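Local coordinates for protein diaminobutyrate-pyruvate transaminase and L-2,4-diaminobutyrate decarboxylase (PDB 2QMA) that probably acts as a pyridoxal phosphate-dependent decarboxylase through this C-terminal part of a longer protein that also carries an aminotransferase-like part, at residues G264-D276 / L418-R430. Numbering follows the deposited sequence.
Sequences GTAGTTDHGAIDD and LLAEPSLSTVLFR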
ATOM      1  N   GLY A 264     -22.692  -5.766   4.030  1.00  8.95           N
ATOM      2  CA  GLY A 264     -23.301  -4.886   5.037  1.00  9.95           C
ATOM      3  C   GLY A 264     -22.396  -3.686   5.254  1.00 10.61           C
ATOM      4  O   GLY A 264     -21.210  -3.860   5.511  1.00 11.29           O
ATOM      5  N   THR A 265     -22.913  -2.471   5.164  1.00 10.92           N
ATOM      6  CA  THR A 265     -21.980  -1.296   5.255  1.00 12.50           C
ATOM      7  C   THR A 265     -22.133  -0.715   6.673  1.00 11.87           C
ATOM      8  O   THR A 265     -23.257  -0.413   7.077  1.00 12.79           O
ATOM      9  CB  THR A 265     -22.213  -0.231   4.117  1.00 12.38           C
ATOM     10  OG1 THR A 265     -22.026  -0.864   2.834  1.00 15.89           O
ATOM     11  CG2 THR A 265     -21.233   0.948   4.210  1.00 13.25           C
ATOM     12  N   ALA A 266     -21.043  -0.652   7.441  1.00 11.61           N
ATOM     13  CA  ALA A 266     -21.050  -0.045   8.769  1.00 12.95           C
ATOM     14  C   ALA A 266     -20.438   1.340   8.655  1.00 14.67           C
ATOM     15  O   ALA A 266     -19.246   1.526   8.889  1.00 16.93           O
ATOM     16  CB  ALA A 266     -20.305  -0.958   9.869  1.00 12.77           C
ATOM     17  N   GLY A 267     -21.257   2.279   8.207  1.00 14.53           N
ATOM     18  CA  GLY A 267     -20.853   3.676   8.024  1.00 16.07           C
ATOM     19  C   GLY A 267     -20.748   4.022   6.536  1.00 16.09           C
ATOM     20  O   GLY A 267     -19.661   3.974   5.979  1.00 17.06           O
ATOM     21  N   THR A 268     -21.868   4.368   5.892  1.00 16.71           N
ATOM     22  CA  THR A 268     -21.849   4.771   4.472  1.00 18.23           C
ATOM     23  C   THR A 268     -21.095   6.124   4.319  1.00 19.17           C
ATOM     24  O   THR A 268     -20.928   6.863   5.321  1.00 17.96           O
ATOM     25  CB  THR A 268     -23.283   4.922   3.929  1.00 18.59           C
ATOM     26  OG1 THR A 268     -23.965   5.980   4.626  1.00 20.34           O
ATOM     27  CG2 THR A 268     -24.078   3.608   4.087  1.00 19.45           C
ATOM     28  N   THR A 269     -20.625   6.428   3.097  1.00 19.22           N
ATOM     29  CA  THR A 269     -19.690   7.563   2.897  1.00 19.61           C
ATOM     30  C   THR A 269     -20.343   8.915   3.187  1.00 20.04           C
ATOM     31  O   THR A 269     -19.735   9.755   3.862  1.00 20.00           O
ATOM     32  CB  THR A 269     -19.014   7.544   1.480  1.00 19.96           C
ATOM     33  OG1 THR A 269     -18.240   6.354   1.352  1.00 20.22           O
ATOM     34  CG2 THR A 269     -18.081   8.768   1.264  1.00 19.80           C
ATOM     35  N   ASP A 270     -21.580   9.104   2.718  1.00 18.86           N
ATOM     36  CA  ASP A 270     -22.286  10.368   2.886  1.00 18.76           C
ATOM     37  C   ASP A 270     -23.107  10.503   4.174  1.00 18.35           C
ATOM     38  O   ASP A 270     -23.003  11.542   4.870  1.00 18.04           O
ATOM     39  CB  ASP A 270     -23.165  10.666   1.662  1.00 18.98           C
ATOM     40  CG  ASP A 270     -22.343  10.928   0.386  1.00 20.79           C
ATOM     41  OD1 ASP A 270     -21.173  11.426   0.455  1.00 16.69           O
ATOM     42  OD2 ASP A 270     -22.875  10.630  -0.708  1.00 23.23           O
ATOM     43  N   HIS A 271     -23.923   9.482   4.475  1.00 16.33           N
ATOM     44  CA  HIS A 271     -24.801   9.498   5.639  1.00 16.88           C
ATOM     45  C   HIS A 271     -24.148   9.009   6.926  1.00 16.08           C
ATOM     46  O   HIS A 271     -24.559   9.389   8.024  1.00 15.90           O
ATOM     47  CB  HIS A 271     -26.102   8.706   5.359  1.00 17.25           C
ATOM     48  CG  HIS A 271     -26.992   9.379   4.354  1.00 18.41           C
ATOM     49  ND1 HIS A 271     -28.060  10.175   4.717  1.00 22.00           N
ATOM     50  CD2 HIS A 271     -26.955   9.399   3.006  1.00 18.01           C
ATOM     51  CE1 HIS A 271     -28.643  10.655   3.635  1.00 17.79           C
ATOM     52  NE2 HIS A 271     -27.995  10.200   2.584  1.00 22.09           N
ATOM     53  N   GLY A 272     -23.160   8.129   6.819  1.00 15.77           N
ATOM     54  CA  GLY A 272     -22.687   7.455   8.026  1.00 14.72           C
ATOM     55  C   GLY A 272     -23.667   6.412   8.551  1.00 14.80           C
ATOM     56  O   GLY A 272     -23.570   5.997   9.683  1.00 14.34           O
ATOM     57  N   ALA A 273     -24.633   6.011   7.723  1.00 15.13           N
ATOM     58  CA  ALA A 273     -25.620   4.993   8.089  1.00 14.41           C
ATOM     59  C   ALA A 273     -24.944   3.614   8.297  1.00 13.32           C
ATOM     60  O   ALA A 273     -23.965   3.275   7.604  1.00 12.58           O
ATOM     61  CB  ALA A 273     -26.680   4.896   6.968  1.00 15.49           C
ATOM     62  N   ILE A 274     -25.490   2.858   9.244  1.00 12.24           N
ATOM     63  CA  ILE A 274     -25.031   1.507   9.573  1.00 13.14           C
ATOM     64  C   ILE A 274     -26.170   0.527   9.263  1.00 11.75           C
ATOM     65  O   ILE A 274     -27.234   0.555   9.906  1.00 11.31           O
ATOM     66  CB  ILE A 274     -24.480   1.396  11.036  1.00 12.14           C
ATOM     67  CG1 ILE A 274     -23.389   2.454  11.266  1.00 14.85           C
ATOM     68  CG2 ILE A 274     -23.927  -0.054  11.274  1.00 12.86           C
ATOM     69  CD1 ILE A 274     -22.744   2.435  12.712  1.00 13.99           C
ATOM     70  N   ASP A 275     -25.968  -0.290   8.226  1.00 11.13           N
ATOM     71  CA  ASP A 275     -26.932  -1.323   7.857  1.00 12.65           C
ATOM     72  C   ASP A 275     -27.255  -2.204   9.079  1.00 12.45           C
ATOM     73  O   ASP A 275     -26.495  -2.251  10.068  1.00 12.61           O
ATOM     74  CB  ASP A 275     -26.408  -2.199   6.700  1.00 12.60           C
ATOM     75  CG  ASP A 275     -26.286  -1.433   5.379  1.00 15.24           C
ATOM     76  OD1 ASP A 275     -27.011  -0.430   5.141  1.00 15.97           O
ATOM     77  OD2 ASP A 275     -25.434  -1.827   4.576  1.00 15.65           O
ATOM     78  N   ASP A 276     -28.423  -2.832   9.037  1.00 11.35           N
ATOM     79  CA  ASP A 276     -28.791  -3.825   9.999  1.00 11.93           C
ATOM     80  C   ASP A 276     -27.983  -5.132   9.749  1.00 12.36           C
ATOM     81  O   ASP A 276     -28.428  -6.072   9.039  1.00 12.83           O
ATOM     82  CB  ASP A 276     -30.311  -4.093   9.907  1.00 12.17           C
ATOM     83  CG  ASP A 276     -30.793  -5.042  10.991  1.00 14.99           C
ATOM     84  OD1 ASP A 276     -29.944  -5.711  11.624  1.00 12.97           O
ATOM     85  OD2 ASP A 276     -32.037  -5.153  11.162  1.00 17.97           O
ATOM     86  N   LEU A 418     -30.989  21.988   6.597  1.00 23.46           N
ATOM     87  CA  LEU A 418     -30.496  20.685   6.934  1.00 23.20           C
ATOM     88  C   LEU A 418     -31.146  19.653   5.983  1.00 24.17           C
ATOM     89  O   LEU A 418     -32.381  19.639   5.836  1.00 25.19           O
ATOM     90  CB  LEU A 418     -30.776  20.373   8.417  1.00 22.72           C
ATOM     91  CG  LEU A 418     -30.342  18.992   8.925  1.00 23.66           C
ATOM     92  CD1 LEU A 418     -28.828  18.933   9.043  1.00 23.14           C
ATOM     93  CD2 LEU A 418     -30.988  18.648  10.245  1.00 21.44           C
ATOM     94  N   LEU A 419     -30.331  18.805   5.347  1.00 23.54           N
ATOM     95  CA  LEU A 419     -30.844  17.800   4.379  1.00 24.02           C
ATOM     96  C   LEU A 419     -30.969  16.311   4.857  1.00 24.79           C
ATOM     97  O   LEU A 419     -31.579  15.478   4.169  1.00 24.47           O
ATOM     98  CB  LEU A 419     -30.054  17.879   3.071  1.00 23.03           C
ATOM     99  CG  LEU A 419     -30.298  19.185   2.288  1.00 22.62           C
ATOM    100  CD1 LEU A 419     -29.220  19.403   1.234  1.00 22.03           C
ATOM    101  CD2 LEU A 419     -31.716  19.221   1.672  1.00 21.08           C
ATOM    102  N   ALA A 420     -30.402  15.988   6.011  1.00 24.87           N
ATOM    103  CA  ALA A 420     -30.545  14.647   6.608  1.00 24.98           C
ATOM    104  C   ALA A 420     -30.283  14.697   8.104  1.00 25.49           C
ATOM    105  O   ALA A 420     -29.555  15.572   8.601  1.00 24.64           O
ATOM    106  CB  ALA A 420     -29.597  13.632   5.932  1.00 25.47           C
ATOM    107  N   GLU A 421     -30.900  13.779   8.840  1.00 25.29           N
ATOM    108  CA  GLU A 421     -30.613  13.686  10.253  1.00 25.80           C
ATOM    109  C   GLU A 421     -29.369  12.828  10.310  1.00 25.68           C
ATOM    110  O   GLU A 421     -29.321  11.783   9.640  1.00 26.68           O
ATOM    111  CB  GLU A 421     -31.786  13.056  11.027  1.00 25.79           C
ATOM    112  CG  GLU A 421     -33.061  13.925  11.114  1.00 25.81           C
ATOM    113  CD  GLU A 421     -32.848  15.316  11.708  1.00 29.79           C
ATOM    114  OE1 GLU A 421     -31.922  15.503  12.546  1.00 29.85           O
ATOM    115  OE2 GLU A 421     -33.612  16.239  11.318  1.00 30.24           O
ATOM    116  N   PRO A 422     -28.342  13.254  11.087  1.00 24.98           N
ATOM    117  CA  PRO A 422     -27.071  12.513  11.053  1.00 24.42           C
ATOM    118  C   PRO A 422     -27.172  11.125  11.664  1.00 24.13           C
ATOM    119  O   PRO A 422     -28.001  10.907  12.538  1.00 24.33           O
ATOM    120  CB  PRO A 422     -26.126  13.373  11.908  1.00 24.27           C
ATOM    121  CG  PRO A 422     -26.799  14.694  12.068  1.00 25.28           C
ATOM    122  CD  PRO A 422     -28.273  14.422  11.984  1.00 24.88           C
ATOM    123  N   SER A 423     -26.300  10.217  11.228  1.00 24.07           N
ATOM    124  CA  SER A 423     -26.254   8.842  11.746  1.00 23.79           C
ATOM    125  C   SER A 423     -24.895   8.517  12.340  1.00 22.93           C
ATOM    126  O   SER A 423     -24.743   7.598  13.147  1.00 22.98           O
ATOM    127  CB  SER A 423     -26.606   7.849  10.638  1.00 24.54           C
ATOM    128  OG  SER A 423     -27.920   8.146  10.136  1.00 28.71           O
ATOM    129  N   LEU A 424     -23.885   9.288  11.972  1.00 21.57           N
ATOM    130  CA  LEU A 424     -22.560   9.038  12.520  1.00 20.59           C
ATOM    131  C   LEU A 424     -21.880  10.380  12.762  1.00 19.88           C
ATOM    132  O   LEU A 424     -22.252  11.095  13.702  1.00 18.56           O
ATOM    133  CB  LEU A 424     -21.736   8.099  11.615  1.00 20.28           C
ATOM    134  CG  LEU A 424     -20.880   7.053  12.361  1.00 22.06           C
ATOM    135  CD1 LEU A 424     -20.560   5.900  11.455  1.00 22.45           C
ATOM    136  CD2 LEU A 424     -19.578   7.691  12.905  1.00 24.81           C
ATOM    137  N   SER A 425     -20.901  10.720  11.938  1.00 19.10           N
ATOM    138  CA  SER A 425     -20.239  12.034  12.105  1.00 19.66           C
ATOM    139  C   SER A 425     -20.290  12.923  10.860  1.00 20.15           C
ATOM    140  O   SER A 425     -19.497  13.898  10.744  1.00 19.51           O
ATOM    141  CB  SER A 425     -18.811  11.866  12.649  1.00 20.24           C
ATOM    142  OG  SER A 425     -17.889  11.427  11.659  1.00 20.61           O
ATOM    143  N   THR A 426     -21.215  12.613   9.939  1.00 19.61           N
ATOM    144  CA  THR A 426     -21.430  13.477   8.774  1.00 20.12           C
ATOM    145  C   THR A 426     -22.661  14.387   8.960  1.00 20.82           C
ATOM    146  O   THR A 426     -23.641  14.033   9.662  1.00 19.81           O
ATOM    147  CB  THR A 426     -21.563  12.691   7.403  1.00 20.17           C
ATOM    148  OG1 THR A 426     -22.765  11.904   7.402  1.00 21.12           O
ATOM    149  CG2 THR A 426     -20.357  11.798   7.140  1.00 18.86           C
ATOM    150  N   VAL A 427     -22.618  15.549   8.306  1.00 20.39           N
ATOM    151  CA  VAL A 427     -23.760  16.436   8.284  1.00 21.24           C
ATOM    152  C   VAL A 427     -24.006  16.863   6.834  1.00 20.97           C
ATOM    153  O   VAL A 427     -23.094  17.284   6.157  1.00 21.37           O
ATOM    154  CB  VAL A 427     -23.538  17.664   9.197  1.00 21.37           C
ATOM    155  CG1 VAL A 427     -24.710  18.661   9.092  1.00 22.91           C
ATOM    156  CG2 VAL A 427     -23.370  17.225  10.639  1.00 21.71           C
ATOM    157  N   LEU A 428     -25.261  16.764   6.399  1.00 20.97           N
ATOM    158  CA  LEU A 428     -25.661  17.053   5.035  1.00 20.11           C
ATOM    159  C   LEU A 428     -26.638  18.221   5.024  1.00 20.23           C
ATOM    160  O   LEU A 428     -27.688  18.191   5.683  1.00 19.37           O
ATOM    161  CB  LEU A 428     -26.265  15.797   4.364  1.00 20.70           C
ATOM    162  CG  LEU A 428     -25.356  14.562   4.250  1.00 19.12           C
ATOM    163  CD1 LEU A 428     -26.079  13.321   3.725  1.00 25.11           C
ATOM    164  CD2 LEU A 428     -24.087  14.818   3.387  1.00 23.97           C
ATOM    165  N   PHE A 429     -26.266  19.272   4.295  1.00 21.17           N
ATOM    166  CA  PHE A 429     -26.998  20.529   4.343  1.00 21.31           C
ATOM    167  C   PHE A 429     -26.656  21.369   3.138  1.00 21.64           C
ATOM    168  O   PHE A 429     -25.841  20.989   2.331  1.00 22.32           O
ATOM    169  CB  PHE A 429     -26.625  21.281   5.626  1.00 21.60           C
ATOM    170  CG  PHE A 429     -25.234  21.872   5.602  1.00 22.48           C
ATOM    171  CD1 PHE A 429     -25.048  23.248   5.378  1.00 23.73           C
ATOM    172  CD2 PHE A 429     -24.118  21.071   5.805  1.00 23.16           C
ATOM    173  CE1 PHE A 429     -23.765  23.816   5.360  1.00 24.66           C
ATOM    174  CE2 PHE A 429     -22.825  21.625   5.807  1.00 26.09           C
ATOM    175  CZ  PHE A 429     -22.657  23.002   5.576  1.00 23.91           C
ATOM    176  N   ARG A 430     -27.290  22.520   3.014  1.00 21.48           N
ATOM    177  CA  ARG A 430     -27.008  23.381   1.887  1.00 22.56           C
ATOM    178  C   ARG A 430     -27.272  24.797   2.317  1.00 22.26           C
ATOM    179  O   ARG A 430     -28.011  25.009   3.281  1.00 22.70           O
ATOM    180  CB  ARG A 430     -27.872  22.995   0.682  1.00 22.03           C
ATOM    181  CG  ARG A 430     -29.362  23.178   0.866  1.00 23.87           C
ATOM    182  CD  ARG A 430     -30.022  22.961  -0.466  1.00 26.14           C
ATOM    183  NE  ARG A 430     -31.476  22.938  -0.402  1.00 28.71           N
ATOM    184  CZ  ARG A 430     -32.249  22.610  -1.435  1.00 31.52           C
ATOM    185  NH1 ARG A 430     -31.703  22.284  -2.604  1.00 31.62           N
ATOM    186  NH2 ARG A 430     -33.569  22.597  -1.302  1.00 32.09           N
TER
HETATM  187  O   HOH W   1     -24.108  11.436  10.008  1.00 25.82           O
HETATM  188  O   HOH W   2     -27.008  10.921   7.934  1.00 36.13           O
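Leu428 and His271 meet methyl to ring. The CD1 methyl of Leu428 sits over the centre of one face of the imidazole, 3.7 Å from the centroid and 11° off the ring normal, a CH-pi contact. CB of Ala420 approaches the same ring obliquely, 3.9 Å from His271 CE1. The ring reaches both because it swings out on the side of the His271 backbone N, away from its carbonyl (chi1 -69°).

One direct hydrogen bond joins the two segments. Thr426 OG1 donates to Asp270 O over 2.6 Å, tilted 31° from the carbonyl plane. Water extends the link. Water 1 donates to His271 O and to Thr426 O, and accepts from Ser423 N at 2.8 Å. Water 2 lies within reach of both His271 O and Glu421 O.

Farther along, Leu424 packs on the bare backbone of Gly272, with its CB 3.4 Å from Gly272 O. That carbonyl is buried here and has no polar partner in the model. Leu424 CD1 continues to Ile274 CD1, 4.3 Å away.

The loop is folded on itself behind this surface. Ala273 O accepts from the backbone N of both Gly267 and Thr268, and Asp275 OD2 accepts from Thr265 N at 2.7 Å. The carboxylate of Asp270 forms a salt bridge with Lys469 and a hydrogen bond with Thr460, both in the four-stranded antiparallel sheet that includes strand 426-431.

Residues 266-276 form the loop after strand 258-265 of the mixed seven-stranded sheet. Thr269 lies about 7 Å, side chain to side chain, from Lys325, the predicted attachment lysine for the cofactor, which is not bound to it here. The contact thus joins two sheets, consistent with the junction between large and small domains of a fold-type I pyridoxal phosphate enzyme.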